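Side-chain contacts in CRISPR/cas2 protein (Pyrococcus horikoshii OT3, PDB 6K2E), which probably binds nucleic acid as a Cas2-family protein of a CRISPR system and probably takes part in acquiring new spacers: residues A43-L48 against V62-F67; V8-N13 against K22-Y27. One frame throughout, in Å; residues are numbered along the deposited sequence.

Contact 1 (A43-L48 against V62-F67); sequences AQLYEL and VLIYIF
Leu45 on helix 42-55 and Ile66 on strand 61-67 have the nearest CA atoms of the two segments, with 9.3 Å between Leu45 CA and Ile66 CA. This is helix-on-sheet packing in the ferredoxin-like fold of Cas2 proteins. The contact is wholly apolar and small. Leu45 carries the helix side and sets one methyl on each of two isoleucines. Ile64 and Ile66 lie two residues apart, so both point to the helix side of the strand. The Leu45 side chain runs anti to its own backbone N (chi1 178°), which extends the forked end toward the sheet. The Leu45 and Ile64 side chains run antiparallel alongside one another, with Leu45 CD1 4.0 Å from Ile64 CG2. Ile66 is crossed at a slant. Met4 and Leu40 also touch Leu45, so strands 3-11 and 35-41 share in covering it. Leu48, one turn on, packs on Leu40 and on Leu23 and Leu24 of helix 17-27. Residues 62-66 also pair antiparallel with a strand of the second subunit, which carries the sheet across the interface. At Ile66, Leu45 CD2 lies 3.8 Å from CG1 and 4.1 Å from the CG2 methyl.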
ATOM      1  N   ALA A  43      12.447  -5.877 -16.401  1.00 38.79           N
ATOM      2  CA  ALA A  43      13.017  -7.190 -16.137  1.00 32.27           C
ATOM      3  C   ALA A  43      13.136  -7.440 -14.651  1.00 34.68           C
ATOM      4  O   ALA A  43      12.932  -8.571 -14.197  1.00 39.23           O
ATOM      5  CB  ALA A  43      14.384  -7.320 -16.813  1.00 28.37           C
ATOM      6  N   GLN A  44      13.410  -6.393 -13.878  1.00 33.62           N
ATOM      7  CA  GLN A  44      13.539  -6.568 -12.444  1.00 34.51           C
ATOM      8  C   GLN A  44      12.173  -6.750 -11.791  1.00 37.04           C
ATOM      9  O   GLN A  44      12.054  -7.562 -10.866  1.00 35.25           O
ATOM     10  CB  GLN A  44      14.305  -5.388 -11.839  1.00 38.48           C
ATOM     11  CG  GLN A  44      15.825  -5.520 -11.960  1.00 41.34           C
ATOM     12  CD  GLN A  44      16.578  -4.260 -11.533  1.00 49.55           C
ATOM     13  OE1 GLN A  44      16.154  -3.556 -10.619  1.00 48.56           O
ATOM     14  NE2 GLN A  44      17.718  -3.987 -12.187  1.00 50.29           N
ATOM     15  N   LEU A  45      11.129  -6.067 -12.302  1.00 34.88           N
ATOM     16  CA  LEU A  45       9.781  -6.255 -11.762  1.00 30.71           C
ATOM     17  C   LEU A  45       9.260  -7.656 -12.061  1.00 28.56           C
ATOM     18  O   LEU A  45       8.649  -8.289 -11.197  1.00 27.38           O
ATOM     19  CB  LEU A  45       8.821  -5.197 -12.326  1.00 29.58           C
ATOM     20  CG  LEU A  45       7.339  -5.294 -11.892  1.00 27.13           C
ATOM     21  CD1 LEU A  45       7.183  -5.369 -10.366  1.00 21.81           C
ATOM     22  CD2 LEU A  45       6.464  -4.176 -12.440  1.00 19.77           C
ATOM     23  N   TYR A  46       9.530  -8.170 -13.259  1.00 31.85           N
ATOM     24  CA  TYR A  46       9.145  -9.538 -13.585  1.00 31.62           C
ATOM     25  C   TYR A  46       9.948 -10.560 -12.788  1.00 34.55           C
ATOM     26  O   TYR A  46       9.427 -11.644 -12.492  1.00 36.54           O
ATOM     27  CB  TYR A  46       9.295  -9.792 -15.080  1.00 29.86           C
ATOM     28  CG  TYR A  46       8.072  -9.432 -15.902  1.00 32.72           C
ATOM     29  CD1 TYR A  46       6.978 -10.281 -15.969  1.00 32.10           C
ATOM     30  CD2 TYR A  46       8.020  -8.236 -16.627  1.00 33.37           C
ATOM     31  CE1 TYR A  46       5.861  -9.946 -16.728  1.00 34.75           C
ATOM     32  CE2 TYR A  46       6.921  -7.894 -17.388  1.00 31.22           C
ATOM     33  CZ  TYR A  46       5.840  -8.749 -17.441  1.00 37.57           C
ATOM     34  OH  TYR A  46       4.738  -8.403 -18.201  1.00 35.61           O
ATOM     35  N   GLU A  47      11.205 -10.248 -12.436  1.00 25.62           N
ATOM     36  CA  GLU A  47      11.989 -11.189 -11.635  1.00 30.90           C
ATOM     37  C   GLU A  47      11.478 -11.261 -10.200  1.00 33.62           C
ATOM     38  O   GLU A  47      11.355 -12.355  -9.632  1.00 32.58           O
ATOM     39  CB  GLU A  47      13.469 -10.799 -11.661  1.00 31.06           C
ATOM     40  CG  GLU A  47      14.448 -11.876 -11.170  1.00 31.02           C
ATOM     41  CD  GLU A  47      15.899 -11.379 -11.156  1.00 39.74           C
ATOM     42  OE1 GLU A  47      16.185 -10.389 -10.451  1.00 36.45           O
ATOM     43  OE2 GLU A  47      16.752 -11.958 -11.869  1.00 46.56           O
ATOM     44  N   LEU A  48      11.138 -10.102  -9.630  1.00 32.36           N
ATOM     45  CA  LEU A  48      10.594 -10.023  -8.283  1.00 26.28           C
ATOM     46  C   LEU A  48       9.264 -10.743  -8.182  1.00 30.80           C
ATOM     47  O   LEU A  48       9.025 -11.484  -7.222  1.00 29.74           O
ATOM     48  CB  LEU A  48      10.426  -8.561  -7.897  1.00 25.96           C
ATOM     49  CG  LEU A  48       9.646  -8.287  -6.623  1.00 26.51           C
ATOM     50  CD1 LEU A  48      10.374  -8.878  -5.410  1.00 30.92           C
ATOM     51  CD2 LEU A  48       9.464  -6.806  -6.479  1.00 28.80           C
ATOM     52  N   VAL A  62       0.120 -10.553  -2.158  1.00 20.07           N
ATOM     53  CA  VAL A  62       1.038  -9.428  -2.359  1.00 21.60           C
ATOM     54  C   VAL A  62       0.410  -8.475  -3.373  1.00 23.95           C
ATOM     55  O   VAL A  62       0.095  -8.880  -4.501  1.00 24.21           O
ATOM     56  CB  VAL A  62       2.443  -9.856  -2.843  1.00 20.96           C
ATOM     57  CG1 VAL A  62       3.346  -8.653  -2.861  1.00 18.48           C
ATOM     58  CG2 VAL A  62       3.080 -10.953  -1.978  1.00 16.23           C
ATOM     59  N   LEU A  63       0.206  -7.223  -2.968  1.00 21.01           N
ATOM     60  CA  LEU A  63      -0.281  -6.181  -3.873  1.00 21.95           C
ATOM     61  C   LEU A  63       0.873  -5.403  -4.499  1.00 22.51           C
ATOM     62  O   LEU A  63       1.670  -4.796  -3.787  1.00 22.85           O
ATOM     63  CB  LEU A  63      -1.167  -5.193  -3.125  1.00 19.40           C
ATOM     64  CG  LEU A  63      -2.468  -5.683  -2.529  1.00 21.26           C
ATOM     65  CD1 LEU A  63      -3.259  -4.483  -2.072  1.00 16.37           C
ATOM     66  CD2 LEU A  63      -3.210  -6.472  -3.582  1.00 25.53           C
ATOM     67  N   ILE A  64       0.918  -5.347  -5.825  1.00 23.65           N
ATOM     68  CA  ILE A  64       1.955  -4.595  -6.531  1.00 22.50           C
ATOM     69  C   ILE A  64       1.275  -3.523  -7.369  1.00 19.38           C
ATOM     70  O   ILE A  64       0.584  -3.835  -8.346  1.00 20.36           O
ATOM     71  CB  ILE A  64       2.843  -5.491  -7.402  1.00 23.79           C
ATOM     72  CG1 ILE A  64       3.379  -6.669  -6.569  1.00 23.81           C
ATOM     73  CG2 ILE A  64       3.971  -4.641  -8.029  1.00 17.57           C
ATOM     74  CD1 ILE A  64       4.199  -7.662  -7.338  1.00 23.71           C
ATOM     75  N   TYR A  65       1.442  -2.267  -6.966  1.00 16.99           N
ATOM     76  CA  TYR A  65       0.915  -1.105  -7.678  1.00 20.43           C
ATOM     77  C   TYR A  65       2.013  -0.550  -8.591  1.00 21.85           C
ATOM     78  O   TYR A  65       3.021  -0.045  -8.103  1.00 23.48           O
ATOM     79  CB  TYR A  65       0.460  -0.031  -6.680  1.00 19.17           C
ATOM     80  CG  TYR A  65      -0.790  -0.361  -5.901  1.00 20.10           C
ATOM     81  CD1 TYR A  65      -2.053   0.004  -6.380  1.00 20.56           C
ATOM     82  CD2 TYR A  65      -0.723  -1.054  -4.692  1.00 18.15           C
ATOM     83  CE1 TYR A  65      -3.214  -0.300  -5.675  1.00 16.94           C
ATOM     84  CE2 TYR A  65      -1.888  -1.375  -3.984  1.00 18.04           C
ATOM     85  CZ  TYR A  65      -3.118  -0.991  -4.484  1.00 17.76           C
ATOM     86  OH  TYR A  65      -4.248  -1.306  -3.786  1.00 19.66           O
ATOM     87  N   ILE A  66       1.804  -0.592  -9.899  1.00 22.09           N
ATOM     88  CA  ILE A  66       2.826  -0.207 -10.877  1.00 25.40           C
ATOM     89  C   ILE A  66       2.484   1.159 -11.478  1.00 27.41           C
ATOM     90  O   ILE A  66       1.429   1.318 -12.106  1.00 32.25           O
ATOM     91  CB  ILE A  66       2.960  -1.268 -11.981  1.00 24.51           C
ATOM     92  CG1 ILE A  66       3.185  -2.653 -11.354  1.00 25.56           C
ATOM     93  CG2 ILE A  66       4.096  -0.904 -12.902  1.00 26.03           C
ATOM     94  CD1 ILE A  66       2.217  -3.709 -11.799  1.00 22.97           C
ATOM     95  N   PHE A  67       3.397   2.134 -11.333  1.00 24.90           N
ATOM     96  CA  PHE A  67       3.229   3.531 -11.755  1.00 28.76           C
ATOM     97  C   PHE A  67       4.225   3.902 -12.853  1.00 35.54           C
ATOM     98  O   PHE A  67       5.335   3.352 -12.903  1.00 35.70           O
ATOM     99  CB  PHE A  67       3.422   4.511 -10.583  1.00 24.83           C
ATOM    100  CG  PHE A  67       2.569   4.204  -9.411  1.00 28.89           C
ATOM    101  CD1 PHE A  67       3.035   3.374  -8.385  1.00 26.54           C
ATOM    102  CD2 PHE A  67       1.295   4.723  -9.326  1.00 26.50           C
ATOM    103  CE1 PHE A  67       2.238   3.067  -7.305  1.00 22.07           C
ATOM    104  CE2 PHE A  67       0.484   4.402  -8.254  1.00 27.82           C
ATOM    105  CZ  PHE A  67       0.967   3.590  -7.231  1.00 25.07           C
TER

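Contact 2 (V8-N13 against K22-Y27); sequences VVYDVN and KLLKTY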
ATOM      1  N   VAL A   8       4.548  -1.857  -3.006  1.00 18.02           N
ATOM      2  CA  VAL A   8       4.246  -3.259  -2.715  1.00 18.62           C
ATOM      3  C   VAL A   8       3.732  -3.372  -1.287  1.00 18.94           C
ATOM      4  O   VAL A   8       4.411  -2.950  -0.343  1.00 16.32           O
ATOM      5  CB  VAL A   8       5.464  -4.171  -2.929  1.00 21.10           C
ATOM      6  CG1 VAL A   8       5.228  -5.526  -2.322  1.00 17.71           C
ATOM      7  CG2 VAL A   8       5.755  -4.302  -4.413  1.00 23.36           C
ATOM      8  N   VAL A   9       2.525  -3.910  -1.131  1.00 17.71           N
ATOM      9  CA  VAL A   9       1.965  -4.238   0.176  1.00 18.10           C
ATOM     10  C   VAL A   9       1.735  -5.739   0.210  1.00 18.61           C
ATOM     11  O   VAL A   9       1.008  -6.268  -0.641  1.00 18.75           O
ATOM     12  CB  VAL A   9       0.652  -3.486   0.447  1.00 15.19           C
ATOM     13  CG1 VAL A   9       0.342  -3.524   1.898  1.00 13.14           C
ATOM     14  CG2 VAL A   9       0.718  -2.041  -0.050  1.00 14.64           C
ATOM     15  N   TYR A  10       2.361  -6.432   1.167  1.00 15.45           N
ATOM     16  CA  TYR A  10       2.163  -7.876   1.274  1.00 19.97           C
ATOM     17  C   TYR A  10       1.346  -8.240   2.500  1.00 20.47           C
ATOM     18  O   TYR A  10       1.329  -7.536   3.507  1.00 23.16           O
ATOM     19  CB  TYR A  10       3.471  -8.685   1.303  1.00 20.31           C
ATOM     20  CG  TYR A  10       4.347  -8.512   2.522  1.00 18.77           C
ATOM     21  CD1 TYR A  10       4.282  -9.388   3.593  1.00 22.34           C
ATOM     22  CD2 TYR A  10       5.268  -7.494   2.575  1.00 20.02           C
ATOM     23  CE1 TYR A  10       5.101  -9.216   4.698  1.00 25.39           C
ATOM     24  CE2 TYR A  10       6.085  -7.334   3.642  1.00 21.12           C
ATOM     25  CZ  TYR A  10       6.002  -8.180   4.707  1.00 23.04           C
ATOM     26  OH  TYR A  10       6.844  -7.978   5.778  1.00 32.93           O
ATOM     27  N   ASP A  11       0.652  -9.347   2.380  1.00 20.12           N
ATOM     28  CA  ASP A  11      -0.100  -9.932   3.472  1.00 17.27           C
ATOM     29  C   ASP A  11       0.097 -11.440   3.336  1.00 21.45           C
ATOM     30  O   ASP A  11      -0.511 -12.076   2.473  1.00 21.77           O
ATOM     31  CB  ASP A  11      -1.547  -9.510   3.409  1.00 21.74           C
ATOM     32  CG  ASP A  11      -2.346 -10.067   4.533  1.00 30.51           C
ATOM     33  OD1 ASP A  11      -2.167  -9.576   5.668  1.00 28.58           O
ATOM     34  OD2 ASP A  11      -3.142 -11.002   4.278  1.00 34.30           O
ATOM     35  N   VAL A  12       1.078 -11.973   4.063  1.00 22.36           N
ATOM     36  CA  VAL A  12       1.446 -13.378   3.986  1.00 21.20           C
ATOM     37  C   VAL A  12       1.421 -13.951   5.393  1.00 25.75           C
ATOM     38  O   VAL A  12       1.494 -13.221   6.386  1.00 23.79           O
ATOM     39  CB  VAL A  12       2.814 -13.638   3.301  1.00 23.79           C
ATOM     40  CG1 VAL A  12       2.890 -12.944   1.950  1.00 24.66           C
ATOM     41  CG2 VAL A  12       3.982 -13.256   4.179  1.00 23.38           C
ATOM     42  N   ASN A  13       1.297 -15.280   5.461  1.00 26.52           N
ATOM     43  CA  ASN A  13       1.342 -16.019   6.720  1.00 24.84           C
ATOM     44  C   ASN A  13       2.677 -15.811   7.446  1.00 27.48           C
ATOM     45  O   ASN A  13       3.707 -15.520   6.832  1.00 29.87           O
ATOM     46  CB  ASN A  13       1.124 -17.503   6.422  1.00 31.09           C
ATOM     47  CG  ASN A  13       0.977 -18.339   7.665  1.00 34.09           C
ATOM     48  OD1 ASN A  13       1.954 -18.914   8.171  1.00 28.54           O
ATOM     49  ND2 ASN A  13      -0.241 -18.398   8.179  1.00 35.36           N
ATOM     50  N   LYS A  22      12.742 -10.360   3.074  1.00 30.78           N
ATOM     51  CA  LYS A  22      14.135 -10.351   2.621  1.00 27.95           C
ATOM     52  C   LYS A  22      14.214 -10.225   1.106  1.00 26.78           C
ATOM     53  O   LYS A  22      15.055  -9.481   0.579  1.00 27.72           O
ATOM     54  CB  LYS A  22      14.861 -11.622   3.084  1.00 26.28           C
ATOM     55  CG  LYS A  22      15.312 -11.597   4.542  1.00 33.41           C
ATOM     56  CD  LYS A  22      16.290 -12.724   4.862  1.00 42.72           C
ATOM     57  CE  LYS A  22      16.704 -12.708   6.342  1.00 51.45           C
ATOM     58  NZ  LYS A  22      16.966 -11.330   6.863  1.00 55.24           N
ATOM     59  N   LEU A  23      13.283 -10.884   0.408  1.00 25.32           N
ATOM     60  CA  LEU A  23      13.212 -10.806  -1.043  1.00 25.56           C
ATOM     61  C   LEU A  23      12.866  -9.395  -1.508  1.00 30.75           C
ATOM     62  O   LEU A  23      13.525  -8.867  -2.423  1.00 32.98           O
ATOM     63  CB  LEU A  23      12.186 -11.817  -1.549  1.00 23.75           C
ATOM     64  CG  LEU A  23      11.854 -11.757  -3.030  1.00 32.42           C
ATOM     65  CD1 LEU A  23      13.098 -12.046  -3.868  1.00 28.44           C
ATOM     66  CD2 LEU A  23      10.693 -12.695  -3.386  1.00 26.73           C
ATOM     67  N   LEU A  24      11.892  -8.742  -0.838  1.00 30.62           N
ATOM     68  CA  LEU A  24      11.544  -7.374  -1.203  1.00 27.44           C
ATOM     69  C   LEU A  24      12.633  -6.367  -0.842  1.00 28.14           C
ATOM     70  O   LEU A  24      12.678  -5.299  -1.461  1.00 28.66           O
ATOM     71  CB  LEU A  24      10.234  -6.972  -0.548  1.00 25.27           C
ATOM     72  CG  LEU A  24       8.966  -7.566  -1.153  1.00 24.93           C
ATOM     73  CD1 LEU A  24       7.748  -7.419  -0.231  1.00 19.71           C
ATOM     74  CD2 LEU A  24       8.700  -6.950  -2.512  1.00 24.94           C
ATOM     75  N   LYS A  25      13.514  -6.675   0.126  1.00 28.34           N
ATOM     76  CA  LYS A  25      14.581  -5.732   0.475  1.00 31.69           C
ATOM     77  C   LYS A  25      15.746  -5.777  -0.515  1.00 31.58           C
ATOM     78  O   LYS A  25      16.481  -4.793  -0.645  1.00 31.71           O
ATOM     79  CB  LYS A  25      15.074  -5.980   1.913  1.00 31.61           C
ATOM     80  CG  LYS A  25      16.094  -4.924   2.497  1.00 43.85           C
ATOM     81  CD  LYS A  25      15.544  -4.033   3.667  1.00 41.71           C
ATOM     82  CE  LYS A  25      16.321  -2.677   3.811  1.00 44.59           C
ATOM     83  NZ  LYS A  25      15.742  -1.470   3.079  1.00 41.14           N
ATOM     84  N   THR A  26      15.909  -6.883  -1.245  1.00 28.00           N
ATOM     85  CA  THR A  26      16.865  -6.920  -2.347  1.00 26.13           C
ATOM     86  C   THR A  26      16.501  -5.922  -3.456  1.00 31.17           C
ATOM     87  O   THR A  26      17.397  -5.295  -4.028  1.00 32.47           O
ATOM     88  CB  THR A  26      17.049  -8.356  -2.880  1.00 28.96           C
ATOM     89  OG1 THR A  26      15.797  -8.927  -3.246  1.00 38.16           O
ATOM     90  CG2 THR A  26      17.650  -9.190  -1.793  1.00 21.94           C
ATOM     91  N   TYR A  27      15.207  -5.779  -3.795  1.00 30.80           N
ATOM     92  CA  TYR A  27      14.845  -4.923  -4.923  1.00 26.80           C
ATOM     93  C   TYR A  27      14.412  -3.532  -4.509  1.00 24.82           C
ATOM     94  O   TYR A  27      14.578  -2.603  -5.302  1.00 31.06           O
ATOM     95  CB  TYR A  27      13.705  -5.532  -5.748  1.00 25.93           C
ATOM     96  CG  TYR A  27      14.005  -6.848  -6.408  1.00 27.92           C
ATOM     97  CD1 TYR A  27      13.912  -8.029  -5.684  1.00 30.13           C
ATOM     98  CD2 TYR A  27      14.375  -6.921  -7.752  1.00 31.46           C
ATOM     99  CE1 TYR A  27      14.176  -9.243  -6.259  1.00 28.98           C
ATOM    100  CE2 TYR A  27      14.648  -8.147  -8.346  1.00 32.09           C
ATOM    101  CZ  TYR A  27      14.546  -9.303  -7.578  1.00 32.70           C
ATOM    102  OH  TYR A  27      14.796 -10.551  -8.088  1.00 37.18           O
TER
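Leu24 of helix 17-27 meets Val8 and Tyr10 of strand 3-11 through its two methyls. Val8 and Leu24 point at each other tip to tip. The Val8 CG1 methyl is 3.8 Å from both Leu24 CD1 and Leu24 CD2, so it sits against the fork of the leucine. Leu24 CD1 also approaches the tyrosine ring obliquely, at 3.7 Å from Tyr10 CD2. No hydrogen bond joins the two segments. Strand 3-11 and helix 17-27 form the first beta-alpha unit of the ferredoxin-like fold, and these three side chains belong to the apolar layer between helix and sheet. The Tyr10 ring carbon CG stands between the backbone N and the carbonyl carbon (chi1 67°). From there the ring also reaches Val20 and His21, earlier on the same helix. Farther out, Phe36 touches both Tyr10 and Leu24. Val62 touches both Val8 and Tyr10, and Ile64 adds to the cover of Val8. The strand is held on both sides by backbone bonds, from Val8 to Phe36 and from Asp11 to Ser61. Leu23, next to Leu24, turns to Arg51, Leu52 and Ile55. Helix 17-27 thus lies over strand 3-11, which runs between strands 35-41 and 61-67, with helix 42-55 alongside the helix.

From the N terminus, strand 3-11 comes first. Contact 2 closes the short connection from it to helix 17-27. The chain then runs through strands 29-32 and 35-41 into helix 42-55. Contact 1 closes the later connection, from that helix to strand 61-67. The two loops follow in series and neither encloses the other. Their strands are neighbours in one antiparallel sheet, and a probable hydrogen bond from Leu63 N to Val9 O joins them. Their helices also meet. Tyr27 OH and Glu47 OE1 form a probable hydrogen bond, and Leu48 packs on the Tyr27 ring. Together the contacts pack both helices on one face of the sheet.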